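Local coordinates for Oxidored_FMN domain-containing protein ([Pseudomonas] geniculata N1, PDB 6L6J) that probably oxidises the amine 6-hydroxypseudooxynicotine, as a flavoenzyme that carries FMN, a [4Fe-4S] cluster and ADP in a single chain, at residues M1-Y6 against I333-Q338; D262-D266 against L565-H569; T351-T356 against W560-L565. The contacts are given in a common frame with arbitrary orientation. Residue numbers count along the deposited sequence, not the author numbering.

Contact 1 of 3, residues M1-Y6 against I333-Q338; sequences MRDPRY and IDAGLQ
A Schellman motif ends helix 329-334, and the extreme N-terminus of the chain packs against it at the surface of the FMN-binding barrel domain. Gly336, with phi/psi 66/27, is the C-prime residue: its N bonds to Ile333 O at 2.8 Å. Arg2 and Asp3 run extended past this turn, with Arg2 CA 4.1 Å from Gly336 CA, before 4-6 coil into a 3-10 turn with Tyr6 N bonded to Asp3 O at 3.2 Å. A CB on Gly336 would collide with Met1 O, which instead lies 3.5 Å from Gly336 CA in a CA-H...O contact.

Arg2 (chi1 t) forms a salt bridge to Asp334 (chi1 t), sending both NE (2.9 Å) and NH2 (2.6 Å) to Asp334 OD1, while its NH1 pairs with Asp7. Tyr6 (chi1 m) lays CB 3.7 Å from Ile333 CG2; its OH accepts from Arg5 NH1 at 3.0 Å and also bonds to Asp303 of helix 302-310. Gln338 (chi1 p) folds back across the gap, giving NE2 to Asp3 OD2 in a weak 3.3 Å bond. Asp3 OD1 lies 3.4 Å from Arg5 NH2, well out of the guanidinium plane: a charge-only salt bridge. One water between the segments donates to Ile333 O at 2.6 Å and Gln338 OE1 at 2.9 Å, and accepts weakly from Asp3 N at 3.2 Å.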
loop_
_atom_site.group_PDB
_atom_site.type_symbol
_atom_site.label_atom_id
_atom_site.label_comp_id
_atom_site.label_asym_id
_atom_site.label_seq_id
_atom_site.Cartn_x
_atom_site.Cartn_y
_atom_site.Cartn_z
ATOM N N MET A 1 -6.854 0.266 -32.220
ATOM C CA MET A 1 -7.365 -0.552 -31.069
ATOM C C MET A 1 -7.824 0.371 -29.923
ATOM O O MET A 1 -8.873 0.073 -29.346
ATOM C CB MET A 1 -6.305 -1.553 -30.581
ATOM C CG MET A 1 -6.294 -2.891 -31.338
ATOM S SD MET A 1 -7.737 -3.966 -30.956
ATOM C CE MET A 1 -7.169 -5.582 -31.486
ATOM N N ARG A 2 -7.100 1.465 -29.642
ATOM C CA ARG A 2 -7.407 2.450 -28.556
ATOM C C ARG A 2 -8.686 3.232 -28.857
ATOM O O ARG A 2 -8.702 3.952 -29.867
ATOM C CB ARG A 2 -6.276 3.473 -28.408
ATOM C CG ARG A 2 -6.522 4.569 -27.378
ATOM C CD ARG A 2 -5.851 5.881 -27.756
ATOM N NE ARG A 2 -4.397 5.805 -27.750
ATOM C CZ ARG A 2 -3.563 6.747 -28.193
ATOM N NH1 ARG A 2 -4.009 7.884 -28.705
ATOM N NH2 ARG A 2 -2.268 6.555 -28.092
ATOM N N ASP A 3 -9.680 3.158 -27.966
ATOM C CA ASP A 3 -10.895 4.017 -27.983
ATOM C C ASP A 3 -10.468 5.486 -27.922
ATOM O O ASP A 3 -9.681 5.864 -27.063
ATOM C CB ASP A 3 -11.837 3.633 -26.846
ATOM C CG ASP A 3 -12.511 2.288 -27.066
ATOM O OD1 ASP A 3 -13.478 2.237 -27.858
ATOM O OD2 ASP A 3 -12.065 1.300 -26.454
ATOM N N PRO A 4 -10.906 6.360 -28.866
ATOM C CA PRO A 4 -10.374 7.723 -28.971
ATOM C C PRO A 4 -10.785 8.668 -27.833
ATOM O O PRO A 4 -10.221 9.747 -27.780
ATOM C CB PRO A 4 -10.938 8.276 -30.296
ATOM C CG PRO A 4 -11.455 7.066 -31.026
ATOM C CD PRO A 4 -11.870 6.081 -29.947
ATOM N N ARG A 5 -11.708 8.255 -26.954
ATOM C CA ARG A 5 -12.060 9.024 -25.720
ATOM C C ARG A 5 -10.806 9.159 -24.829
ATOM O O ARG A 5 -10.732 10.128 -24.053
ATOM C CB ARG A 5 -13.278 8.416 -24.994
ATOM C CG ARG A 5 -13.048 7.088 -24.278
ATOM C CD ARG A 5 -14.334 6.398 -23.831
ATOM N NE ARG A 5 -14.849 5.412 -24.788
ATOM C CZ ARG A 5 -15.127 4.128 -24.527
ATOM N NH1 ARG A 5 -14.950 3.608 -23.328
ATOM N NH2 ARG A 5 -15.586 3.343 -25.481
ATOM N N TYR A 6 -9.819 8.268 -24.981
ATOM C CA TYR A 6 -8.581 8.270 -24.163
ATOM C C TYR A 6 -7.424 8.945 -24.900
ATOM O O TYR A 6 -6.350 9.062 -24.257
ATOM C CB TYR A 6 -8.245 6.853 -23.696
ATOM C CG TYR A 6 -9.431 6.192 -23.052
ATOM C CD1 TYR A 6 -10.043 6.747 -21.948
ATOM C CD2 TYR A 6 -9.958 5.023 -23.566
ATOM C CE1 TYR A 6 -11.165 6.159 -21.379
ATOM C CE2 TYR A 6 -11.067 4.410 -23.002
ATOM C CZ TYR A 6 -11.687 4.990 -21.911
ATOM O OH TYR A 6 -12.786 4.382 -21.360
ATOM N N ILE A 333 -4.751 0.603 -21.844
ATOM C CA ILE A 333 -5.655 1.680 -22.365
ATOM C C ILE A 333 -5.287 1.892 -23.839
ATOM O O ILE A 333 -6.179 1.761 -24.723
ATOM C CB ILE A 333 -5.530 2.985 -21.552
ATOM C CG1 ILE A 333 -6.051 2.827 -20.126
ATOM C CG2 ILE A 333 -6.221 4.149 -22.261
ATOM C CD1 ILE A 333 -5.649 3.960 -19.191
ATOM N N ASP A 334 -3.994 2.113 -24.085
ATOM C CA ASP A 334 -3.421 2.359 -25.442
ATOM C C ASP A 334 -3.740 1.214 -26.428
ATOM O O ASP A 334 -3.733 1.469 -27.623
ATOM C CB ASP A 334 -1.912 2.583 -25.359
ATOM C CG ASP A 334 -1.339 3.345 -26.533
ATOM O OD1 ASP A 334 -2.112 4.071 -27.224
ATOM O OD2 ASP A 334 -0.128 3.210 -26.751
ATOM N N ALA A 335 -4.017 0.003 -25.953
ATOM C CA ALA A 335 -4.363 -1.167 -26.793
ATOM C C ALA A 335 -5.882 -1.412 -26.824
ATOM O O ALA A 335 -6.285 -2.476 -27.374
ATOM C CB ALA A 335 -3.637 -2.375 -26.257
ATOM N N GLY A 336 -6.697 -0.510 -26.250
ATOM C CA GLY A 336 -8.149 -0.720 -26.065
ATOM C C GLY A 336 -8.456 -1.849 -25.082
ATOM O O GLY A 336 -9.539 -2.454 -25.169
ATOM N N LEU A 337 -7.553 -2.115 -24.135
ATOM C CA LEU A 337 -7.661 -3.273 -23.206
ATOM C C LEU A 337 -7.833 -2.811 -21.747
ATOM O O LEU A 337 -7.385 -3.550 -20.841
ATOM C CB LEU A 337 -6.423 -4.151 -23.404
ATOM C CG LEU A 337 -6.298 -4.797 -24.791
ATOM C CD1 LEU A 337 -5.219 -5.879 -24.807
ATOM C CD2 LEU A 337 -7.626 -5.378 -25.251
ATOM N N GLN A 338 -8.529 -1.684 -21.535
ATOM C CA GLN A 338 -8.887 -1.105 -20.208
ATOM C C GLN A 338 -9.708 -2.101 -19.374
ATOM O O GLN A 338 -9.622 -2.045 -18.121
ATOM C CB GLN A 338 -9.641 0.216 -20.368
ATOM C CG GLN A 338 -10.908 0.131 -21.225
ATOM C CD GLN A 338 -10.699 0.622 -22.632
ATOM O OE1 GLN A 338 -9.636 0.426 -23.232
ATOM N NE2 GLN A 338 -11.705 1.290 -23.162
HETATM O O HOH W 1 -8.702 2.524 -24.995
#

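Contact 2 of 3, residues D262-D266 against L565-H569; sequences DWAWD and LEMVH. With FMN (flavin mononucleotide), chain B.
Leu565, which leaves helix 561-564 with positive phi (58/43), and Ala264, on the one-turn helix 263-266, lose the most surface here; their CA atoms lie 4.7 Å apart. Leu565 (chi1 m, chi2 t) points toward the short helix, with CB 4.0 Å from Ala264 CB and CD1 in a CH-pi contact 3.5 Å above the centroid of the five-membered ring of Trp263 (chi1 t). Ala264 CB also meets Val568 CG1 at 4.0 Å. The short helix follows barrel strand 255-261 of the TIM-barrel domain, so the start of helix 567-577 in the second alpha/beta domain docks on the barrel beside FMN. Trp263 NE1 is 3.4 Å from FMN C9, and Asp266 OD2 accepts from FMN O3' at 2.7 Å. His569 (chi1 m) is the third main player: NE2 donates to Ala264 O (2.7 Å, 172°), and its edge meets the face of the Trp265 six-membered ring in a T-shaped pair, centroids 4.5 Å apart, planes at 77°. A water lies 2.9 Å from Ala264 O and 2.8 Å from Leu565 O.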
loop_
_atom_site.group_PDB
_atom_site.type_symbol
_atom_site.label_atom_id
_atom_site.label_comp_id
_atom_site.label_asym_id
_atom_site.label_seq_id
_atom_site.Cartn_x
_atom_site.Cartn_y
_atom_site.Cartn_z
ATOM N N ASP A 262 0.384 14.209 5.741
ATOM C CA ASP A 262 0.330 12.929 6.485
ATOM C C ASP A 262 -0.036 11.782 5.531
ATOM O O ASP A 262 -1.057 11.866 4.835
ATOM C CB ASP A 262 -0.528 12.998 7.740
ATOM C CG ASP A 262 -0.091 11.966 8.776
ATOM O OD1 ASP A 262 1.097 11.992 9.176
ATOM O OD2 ASP A 262 -0.926 11.110 9.143
ATOM N N TRP A 263 0.825 10.758 5.533
ATOM C CA TRP A 263 0.776 9.578 4.645
ATOM C C TRP A 263 -0.588 8.883 4.764
ATOM O O TRP A 263 -1.082 8.401 3.737
ATOM C CB TRP A 263 1.965 8.675 4.981
ATOM C CG TRP A 263 2.346 7.699 3.904
ATOM C CD1 TRP A 263 1.786 7.553 2.665
ATOM C CD2 TRP A 263 3.394 6.715 3.985
ATOM N NE1 TRP A 263 2.392 6.529 1.984
ATOM C CE2 TRP A 263 3.370 5.988 2.776
ATOM C CE3 TRP A 263 4.337 6.370 4.964
ATOM C CZ2 TRP A 263 4.262 4.951 2.521
ATOM C CZ3 TRP A 263 5.223 5.336 4.707
ATOM C CH2 TRP A 263 5.179 4.634 3.503
ATOM N N ALA A 264 -1.181 8.859 5.957
ATOM C CA ALA A 264 -2.414 8.107 6.290
ATOM C C ALA A 264 -3.605 8.735 5.566
ATOM O O ALA A 264 -4.614 8.010 5.348
ATOM C CB ALA A 264 -2.629 8.089 7.788
ATOM N N TRP A 265 -3.476 10.029 5.227
ATOM C CA TRP A 265 -4.468 10.822 4.452
ATOM C C TRP A 265 -4.098 10.894 2.955
ATOM O O TRP A 265 -5.005 11.084 2.113
ATOM C CB TRP A 265 -4.584 12.207 5.088
ATOM C CG TRP A 265 -4.937 12.182 6.538
ATOM C CD1 TRP A 265 -4.078 12.211 7.601
ATOM C CD2 TRP A 265 -6.261 12.138 7.093
ATOM N NE1 TRP A 265 -4.774 12.181 8.782
ATOM C CE2 TRP A 265 -6.120 12.148 8.498
ATOM C CE3 TRP A 265 -7.542 12.077 6.543
ATOM C CZ2 TRP A 265 -7.219 12.113 9.354
ATOM C CZ3 TRP A 265 -8.625 12.031 7.391
ATOM C CH2 TRP A 265 -8.466 12.063 8.778
ATOM N N ASP A 266 -2.820 10.745 2.619
ATOM C CA ASP A 266 -2.302 10.765 1.222
ATOM C C ASP A 266 -2.532 9.396 0.551
ATOM O O ASP A 266 -3.139 9.342 -0.516
ATOM C CB ASP A 266 -0.817 11.170 1.196
ATOM C CG ASP A 266 -0.281 11.453 -0.212
ATOM O OD1 ASP A 266 -1.068 11.943 -1.040
ATOM O OD2 ASP A 266 0.923 11.195 -0.457
ATOM N N LEU A 565 -1.457 2.233 7.585
ATOM C CA LEU A 565 -1.839 3.648 7.792
ATOM C C LEU A 565 -3.354 3.738 7.933
ATOM O O LEU A 565 -3.949 4.648 7.334
ATOM C CB LEU A 565 -1.364 4.487 6.611
ATOM C CG LEU A 565 0.114 4.371 6.272
ATOM C CD1 LEU A 565 0.393 5.034 4.920
ATOM C CD2 LEU A 565 0.970 4.971 7.362
ATOM N N GLU A 566 -3.956 2.819 8.685
ATOM C CA GLU A 566 -5.421 2.795 8.948
ATOM C C GLU A 566 -5.715 3.014 10.434
ATOM O O GLU A 566 -6.892 3.228 10.757
ATOM C CB GLU A 566 -6.037 1.483 8.467
ATOM C CG GLU A 566 -5.960 1.303 6.963
ATOM C CD GLU A 566 -6.533 -0.026 6.482
ATOM O OE1 GLU A 566 -5.994 -1.095 6.880
ATOM O OE2 GLU A 566 -7.544 -0.009 5.742
ATOM N N MET A 567 -4.714 2.980 11.320
ATOM C CA MET A 567 -4.989 3.030 12.787
ATOM C C MET A 567 -5.824 4.277 13.095
ATOM O O MET A 567 -6.911 4.123 13.672
ATOM C CB MET A 567 -3.730 3.044 13.662
ATOM C CG MET A 567 -4.029 2.459 15.050
ATOM S SD MET A 567 -2.766 2.679 16.324
ATOM C CE MET A 567 -1.347 2.004 15.463
ATOM N N VAL A 568 -5.352 5.452 12.674
ATOM C CA VAL A 568 -5.997 6.752 13.013
ATOM C C VAL A 568 -7.434 6.775 12.468
ATOM O O VAL A 568 -8.282 7.406 13.082
ATOM C CB VAL A 568 -5.151 7.927 12.494
ATOM C CG1 VAL A 568 -5.055 7.911 10.969
ATOM C CG2 VAL A 568 -5.664 9.272 12.984
ATOM N N HIS A 569 -7.699 6.134 11.331
ATOM C CA HIS A 569 -9.039 6.106 10.678
ATOM C C HIS A 569 -9.933 5.076 11.372
ATOM O O HIS A 569 -11.134 5.379 11.538
ATOM C CB HIS A 569 -8.945 5.820 9.166
ATOM C CG HIS A 569 -8.057 6.768 8.449
ATOM N ND1 HIS A 569 -8.012 8.102 8.771
ATOM C CD2 HIS A 569 -7.142 6.568 7.483
ATOM C CE1 HIS A 569 -7.121 8.700 8.012
ATOM N NE2 HIS A 569 -6.545 7.772 7.230
HETATM N N1 FMN B . 5.310 9.834 -1.310
HETATM C C2 FMN B . 6.485 10.540 -1.256
HETATM O O2 FMN B . 6.428 11.758 -1.452
HETATM N N3 FMN B . 7.692 10.002 -1.042
HETATM C C4 FMN B . 7.831 8.678 -0.854
HETATM O O4 FMN B . 8.939 8.186 -0.652
HETATM C C4A FMN B . 6.609 7.826 -0.865
HETATM N N5 FMN B . 6.679 6.487 -0.675
HETATM C C5A FMN B . 5.550 5.747 -0.773
HETATM C C6 FMN B . 5.625 4.362 -0.654
HETATM C C7 FMN B . 4.471 3.614 -0.775
HETATM C C7M FMN B . 4.560 2.150 -0.582
HETATM C C8 FMN B . 3.181 4.253 -1.059
HETATM C C8M FMN B . 1.909 3.463 -1.156
HETATM C C9 FMN B . 3.088 5.614 -1.182
HETATM C C9A FMN B . 4.225 6.402 -1.064
HETATM N N10 FMN B . 4.159 7.792 -1.233
HETATM C C10 FMN B . 5.327 8.507 -1.138
HETATM C "C1'" FMN B . 2.878 8.511 -1.527
HETATM C "C2'" FMN B . 2.536 8.413 -3.002
HETATM O "O2'" FMN B . 3.519 9.152 -3.704
HETATM C "C3'" FMN B . 1.185 8.976 -3.327
HETATM O "O3'" FMN B . 1.195 10.379 -3.060
HETATM C "C4'" FMN B . 0.032 8.325 -2.564
HETATM O "O4'" FMN B . 0.197 6.887 -2.542
HETATM C "C5'" FMN B . -1.314 8.718 -3.156
HETATM O "O5'" FMN B . -1.363 8.252 -4.494
HETATM P P FMN B . -2.043 6.824 -4.844
HETATM O O1P FMN B . -3.500 6.955 -4.464
HETATM O O2P FMN B . -1.789 6.708 -6.315
HETATM O O3P FMN B . -1.287 5.805 -4.013
HETATM O O HOH W 2 -5.352 5.187 4.942
#

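Contact 3 of 3, residues T351-T356 against W560-L565; sequences TAEVMT and WTHNTL. With FMN (flavin mononucleotide), chain B.
Two short helices come so close here that backbone touches backbone: Ala352 CA lies 3.1 Å from Asn563 O in a CA-H...O contact, and the two CA atoms are 4.2 Å apart. The methyl side chain of Ala352 permits this, its CB 3.8 Å from Asn563 CB. Residues 351-355, the end of helix 349-355, are regularly helical, with Met355 N bonded to Thr351 O at 2.8 Å, whereas 561-564 is a short, weakly bonded helix, with Asn563 N (2.9 Å) and Thr564 N (3.3 Å) both on Trp560 O.

Around this close point the larger groups fold over. Trp560 (chi1 t) brings CZ2 to 3.4 Å from Ala352 CB and CH2 to 3.9 Å from Thr356 CG2. Met355 reaches past Asn563, SD 3.8 Å from Leu565 CD2 and CE 3.6 Å from His562 NE2.

Thr351 and Val354 belong to the FMN pocket, with Thr351 OG1 3.3 Å from FMN C8M and Val354 CG2 3.7 Å from FMN C7M. Helix 349-355 comes just after the cluster ligands Cys344 and Cys347 and contains the ligand Cys350; it lies between the flavin and helix 561-564, while Trp263 of helix 263-266 packs against Val354, Met355 and Leu565.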
loop_
_atom_site.group_PDB
_atom_site.type_symbol
_atom_site.label_atom_id
_atom_site.label_comp_id
_atom_site.label_asym_id
_atom_site.label_seq_id
_atom_site.Cartn_x
_atom_site.Cartn_y
_atom_site.Cartn_z
ATOM N N THR A 351 2.303 -0.333 1.549
ATOM C CA THR A 351 2.575 0.608 2.663
ATOM C C THR A 351 3.138 -0.167 3.869
ATOM O O THR A 351 4.134 0.314 4.516
ATOM C CB THR A 351 1.263 1.381 2.897
ATOM O OG1 THR A 351 1.192 2.339 1.831
ATOM C CG2 THR A 351 1.152 2.057 4.232
ATOM N N ALA A 352 2.525 -1.307 4.197
ATOM C CA ALA A 352 2.815 -2.052 5.443
ATOM C C ALA A 352 4.273 -2.504 5.417
ATOM O O ALA A 352 4.997 -2.256 6.405
ATOM C CB ALA A 352 1.862 -3.214 5.612
ATOM N N GLU A 353 4.693 -3.149 4.325
ATOM C CA GLU A 353 6.072 -3.676 4.223
ATOM C C GLU A 353 6.991 -2.473 4.364
ATOM O O GLU A 353 7.834 -2.469 5.265
ATOM C CB GLU A 353 6.264 -4.434 2.909
ATOM C CG GLU A 353 5.493 -5.739 2.839
ATOM C CD GLU A 353 5.738 -6.667 4.017
ATOM O OE1 GLU A 353 4.788 -7.380 4.400
ATOM O OE2 GLU A 353 6.876 -6.655 4.578
ATOM N N VAL A 354 6.745 -1.442 3.560
ATOM C CA VAL A 354 7.608 -0.222 3.520
ATOM C C VAL A 354 7.687 0.377 4.932
ATOM O O VAL A 354 8.792 0.818 5.332
ATOM C CB VAL A 354 7.150 0.790 2.461
ATOM C CG1 VAL A 354 7.928 2.097 2.535
ATOM C CG2 VAL A 354 7.245 0.183 1.073
ATOM N N MET A 355 6.625 0.307 5.730
ATOM C CA MET A 355 6.738 0.924 7.073
ATOM C C MET A 355 7.298 -0.008 8.128
ATOM O O MET A 355 7.602 0.503 9.201
ATOM C CB MET A 355 5.452 1.583 7.565
ATOM C CG MET A 355 5.762 3.033 7.741
ATOM S SD MET A 355 4.463 3.948 8.325
ATOM C CE MET A 355 4.997 4.270 10.011
ATOM N N THR A 356 7.513 -1.275 7.800
ATOM C CA THR A 356 8.379 -2.197 8.567
ATOM C C THR A 356 9.753 -2.258 7.894
ATOM O O THR A 356 10.447 -3.295 8.068
ATOM C CB THR A 356 7.757 -3.596 8.662
ATOM O OG1 THR A 356 7.832 -4.163 7.350
ATOM C CG2 THR A 356 6.341 -3.599 9.204
ATOM N N TRP A 560 -1.423 -3.769 13.432
ATOM C CA TRP A 560 -0.869 -3.882 12.061
ATOM C C TRP A 560 -1.243 -2.638 11.231
ATOM O O TRP A 560 -0.525 -2.353 10.228
ATOM C CB TRP A 560 -1.353 -5.166 11.379
ATOM C CG TRP A 560 -0.712 -5.348 10.037
ATOM C CD1 TRP A 560 -1.305 -5.313 8.810
ATOM C CD2 TRP A 560 0.690 -5.500 9.798
ATOM N NE1 TRP A 560 -0.372 -5.468 7.825
ATOM C CE2 TRP A 560 0.865 -5.577 8.404
ATOM C CE3 TRP A 560 1.807 -5.605 10.631
ATOM C CZ2 TRP A 560 2.116 -5.778 7.832
ATOM C CZ3 TRP A 560 3.047 -5.767 10.061
ATOM C CH2 TRP A 560 3.196 -5.846 8.676
ATOM N N THR A 561 -2.337 -1.952 11.607
ATOM C CA THR A 561 -2.866 -0.775 10.876
ATOM C C THR A 561 -1.936 0.426 11.070
ATOM O O THR A 561 -2.006 1.327 10.250
ATOM C CB THR A 561 -4.328 -0.491 11.220
ATOM O OG1 THR A 561 -4.479 -0.206 12.608
ATOM C CG2 THR A 561 -5.214 -1.656 10.837
ATOM N N HIS A 562 -1.046 0.418 12.056
ATOM C CA HIS A 562 0.056 1.408 12.119
ATOM C C HIS A 562 0.778 1.379 10.779
ATOM O O HIS A 562 1.234 2.439 10.331
ATOM C CB HIS A 562 1.030 1.100 13.258
ATOM C CG HIS A 562 2.186 2.042 13.327
ATOM N ND1 HIS A 562 2.021 3.397 13.616
ATOM C CD2 HIS A 562 3.510 1.838 13.147
ATOM C CE1 HIS A 562 3.206 3.987 13.603
ATOM N NE2 HIS A 562 4.132 3.057 13.297
ATOM N N ASN A 563 0.827 0.191 10.166
ATOM C CA ASN A 563 1.635 -0.141 8.964
ATOM C C ASN A 563 0.810 0.041 7.678
ATOM O O ASN A 563 1.394 0.419 6.662
ATOM C CB ASN A 563 2.222 -1.549 9.055
ATOM C CG ASN A 563 3.233 -1.699 10.172
ATOM O OD1 ASN A 563 3.898 -0.730 10.556
ATOM N ND2 ASN A 563 3.370 -2.918 10.682
ATOM N N THR A 564 -0.494 -0.229 7.704
ATOM C CA THR A 564 -1.399 -0.006 6.556
ATOM C C THR A 564 -1.885 1.450 6.586
ATOM O O THR A 564 -2.651 1.826 5.686
ATOM C CB THR A 564 -2.571 -0.989 6.609
ATOM O OG1 THR A 564 -3.304 -0.643 7.781
ATOM C CG2 THR A 564 -2.150 -2.447 6.657
ATOM N N LEU A 565 -1.457 2.233 7.585
ATOM C CA LEU A 565 -1.839 3.648 7.792
ATOM C C LEU A 565 -3.354 3.738 7.933
ATOM O O LEU A 565 -3.949 4.648 7.334
ATOM C CB LEU A 565 -1.364 4.487 6.611
ATOM C CG LEU A 565 0.114 4.371 6.272
ATOM C CD1 LEU A 565 0.393 5.034 4.920
ATOM C CD2 LEU A 565 0.970 4.971 7.362
HETATM N N1 FMN B . 5.310 9.834 -1.310
HETATM C C2 FMN B . 6.485 10.540 -1.256
HETATM O O2 FMN B . 6.428 11.758 -1.452
HETATM N N3 FMN B . 7.692 10.002 -1.042
HETATM C C4 FMN B . 7.831 8.678 -0.854
HETATM O O4 FMN B . 8.939 8.186 -0.652
HETATM C C4A FMN B . 6.609 7.826 -0.865
HETATM N N5 FMN B . 6.679 6.487 -0.675
HETATM C C5A FMN B . 5.550 5.747 -0.773
HETATM C C6 FMN B . 5.625 4.362 -0.654
HETATM C C7 FMN B . 4.471 3.614 -0.775
HETATM C C7M FMN B . 4.560 2.150 -0.582
HETATM C C8 FMN B . 3.181 4.253 -1.059
HETATM C C8M FMN B . 1.909 3.463 -1.156
HETATM C C9 FMN B . 3.088 5.614 -1.182
HETATM C C9A FMN B . 4.225 6.402 -1.064
HETATM N N10 FMN B . 4.159 7.792 -1.233
HETATM C C10 FMN B . 5.327 8.507 -1.138
HETATM C "C1'" FMN B . 2.878 8.511 -1.527
HETATM C "C2'" FMN B . 2.536 8.413 -3.002
HETATM O "O2'" FMN B . 3.519 9.152 -3.704
HETATM C "C3'" FMN B . 1.185 8.976 -3.327
HETATM O "O3'" FMN B . 1.195 10.379 -3.060
HETATM C "C4'" FMN B . 0.032 8.325 -2.564
HETATM O "O4'" FMN B . 0.197 6.887 -2.542
HETATM C "C5'" FMN B . -1.314 8.718 -3.156
HETATM O "O5'" FMN B . -1.363 8.252 -4.494
HETATM P P FMN B . -2.043 6.824 -4.844
HETATM O O1P FMN B . -3.500 6.955 -4.464
HETATM O O2P FMN B . -1.789 6.708 -6.315
HETATM O O3P FMN B . -1.287 5.805 -4.013
#

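How the contacts relate
Contacts 2 and 3 form one continuous interface, their centres 10 Å apart, and share Leu565, which reaches both helix 263-266 and helix 349-355. Trp263 CZ3 packs 3.8 Å from Met355 CG, and Glu566 N lies 2.9 Å from Thr561 O, probably hydrogen-bonded. Both touch FMN, contact 2 at ring atom C9 and the ribityl O3', contact 3 at the two methyl groups; the side chain of Thr351 is also about 6 Å from the iron-sulfur cluster. Contact 1 stands apart, its centre 34 and 35 Å from those of contacts 2 and 3. Helix 329-334, whose end it covers, is followed in the chain by helix 349-355 of contact 3.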